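Local coordinates for hypothetical protein (Bacteroides caccae, PDB 4M8R) that is of unknown function but, as a DUF4784-family protein, probably joins an N-terminal Ig-like domain to a WD40-like beta-propeller domain, at residues I270-S274 and K326-M330. Numbering follows the deposited sequence.
Sequences IILLS and KVGYM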
loop_
_atom_site.group_PDB
_atom_site.type_symbol
_atom_site.label_atom_id
_atom_site.label_comp_id
_atom_site.label_asym_id
_atom_site.label_seq_id
_atom_site.Cartn_x
_atom_site.Cartn_y
_atom_site.Cartn_z
ATOM N N ILE A 270 21.749 3.148 15.351
ATOM C CA ILE A 270 22.742 2.440 16.155
ATOM C C ILE A 270 22.768 0.961 15.773
ATOM O O ILE A 270 21.714 0.343 15.588
ATOM C CB ILE A 270 22.433 2.560 17.665
ATOM C CG1 ILE A 270 22.186 4.026 18.068
ATOM C CG2 ILE A 270 23.562 1.963 18.498
ATOM C CD1 ILE A 270 23.386 4.939 17.920
ATOM N N ILE A 271 23.975 0.402 15.664
ATOM C CA ILE A 271 24.168 -1.000 15.307
ATOM C C ILE A 271 24.893 -1.735 16.425
ATOM O O ILE A 271 25.902 -1.257 16.930
ATOM C CB ILE A 271 24.976 -1.143 13.998
ATOM C CG1 ILE A 271 24.149 -0.627 12.808
ATOM C CG2 ILE A 271 25.377 -2.597 13.771
ATOM C CD1 ILE A 271 24.940 -0.382 11.536
ATOM N N LEU A 272 24.389 -2.911 16.783
ATOM C CA LEU A 272 24.998 -3.741 17.820
ATOM C C LEU A 272 25.932 -4.769 17.193
ATOM O O LEU A 272 25.532 -5.518 16.309
ATOM C CB LEU A 272 23.926 -4.475 18.634
ATOM C CG LEU A 272 23.066 -3.665 19.607
ATOM C CD1 LEU A 272 22.219 -2.630 18.879
ATOM C CD2 LEU A 272 22.181 -4.609 20.406
ATOM N N LEU A 273 27.172 -4.801 17.664
ATOM C CA LEU A 273 28.142 -5.798 17.234
ATOM C C LEU A 273 28.744 -6.483 18.453
ATOM O O LEU A 273 28.619 -6.004 19.581
ATOM C CB LEU A 273 29.268 -5.140 16.438
ATOM C CG LEU A 273 28.872 -4.233 15.277
ATOM C CD1 LEU A 273 30.054 -3.374 14.840
ATOM C CD2 LEU A 273 28.352 -5.065 14.121
ATOM N N SER A 274 29.394 -7.614 18.212
ATOM C CA SER A 274 30.224 -8.251 19.223
ATOM C C SER A 274 31.591 -8.530 18.617
ATOM O O SER A 274 31.705 -8.799 17.417
ATOM C CB SER A 274 29.580 -9.542 19.738
ATOM O OG SER A 274 29.519 -10.535 18.728
ATOM N N LYS A 326 12.557 -4.701 19.307
ATOM C CA LYS A 326 13.342 -4.670 20.531
ATOM C C LYS A 326 14.630 -5.416 20.236
ATOM O O LYS A 326 14.592 -6.528 19.717
ATOM C CB LYS A 326 12.584 -5.353 21.669
ATOM C CG LYS A 326 11.320 -4.616 22.086
ATOM C CD LYS A 326 10.342 -5.536 22.802
ATOM C CE LYS A 326 9.005 -4.850 23.054
ATOM N NZ LYS A 326 9.085 -3.796 24.102
ATOM N N VAL A 327 15.768 -4.803 20.543
ATOM C CA VAL A 327 17.063 -5.417 20.266
ATOM C C VAL A 327 17.888 -5.560 21.528
ATOM O O VAL A 327 17.678 -4.852 22.511
ATOM C CB VAL A 327 17.872 -4.621 19.221
ATOM C CG1 VAL A 327 16.997 -4.293 18.018
ATOM C CG2 VAL A 327 18.454 -3.352 19.823
ATOM N N GLY A 328 18.847 -6.473 21.478
ATOM C CA GLY A 328 19.736 -6.683 22.599
ATOM C C GLY A 328 20.857 -7.653 22.314
ATOM O O GLY A 328 21.145 -7.978 21.159
ATOM N N TYR A 329 21.484 -8.103 23.397
ATOM C CA TYR A 329 22.622 -9.001 23.354
ATOM C C TYR A 329 22.318 -10.269 24.149
ATOM O O TYR A 329 21.806 -10.195 25.270
ATOM C CB TYR A 329 23.830 -8.320 23.988
ATOM C CG TYR A 329 24.539 -7.296 23.126
ATOM C CD1 TYR A 329 25.276 -7.684 22.012
ATOM C CD2 TYR A 329 24.528 -5.942 23.463
ATOM C CE1 TYR A 329 25.952 -6.756 21.238
ATOM C CE2 TYR A 329 25.204 -5.007 22.695
ATOM C CZ TYR A 329 25.915 -5.420 21.584
ATOM O OH TYR A 329 26.596 -4.498 20.819
HETATM N N MSE A 330 22.622 -11.424 23.559
HETATM C CA MSE A 330 22.670 -12.681 24.299
HETATM C C MSE A 330 24.046 -12.729 24.901
HETATM O O MSE A 330 25.035 -12.671 24.176
HETATM C CB MSE A 330 22.456 -13.887 23.388
HETATM C CG MSE A 330 22.248 -15.196 24.158
HETATM SE SE MSE A 330 23.910 -15.914 24.963
HETATM C CE MSE A 330 25.094 -16.011 23.385
#
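Start on strand 270-276 at Ile271, whose CA-to-CB bond points away from strand 326-330 and whose side chain packs on Tyr287 of its own sheet. Leu272 comes next and faces across the gap: its CA lies 7.7 Å from the CA of Gly328, and its side chain projects into the gap between the two strands, where Met265 also touches it. Leu272 CD1 meets Val327 CG2 at 3.9 Å, while Leu272 CD2 sits 3.6 Å from Gly328 O and 4.0 Å from the centroid of the Tyr329 ring, a CH-pi contact over the ring face. The CA-to-CB bond of Leu273 points away, but its carbonyl takes part: Tyr329 OH donates a hydrogen bond to Leu273 O at 2.8 Å, tying a side chain of one sheet to the backbone of the neighbouring sheet. Ser274 OG then bonds to Ile304 O on strand 303-310. The two segments run nearly parallel, 16° apart with axes 8.3 Å from each other, too far for backbone pairing. This is face-to-face packing of successive sheets, consistent with neighbouring blades of a propeller: strand 270-276 pairs with 262-264 and 282-288, strand 325-333 with 303-310 and 340-348.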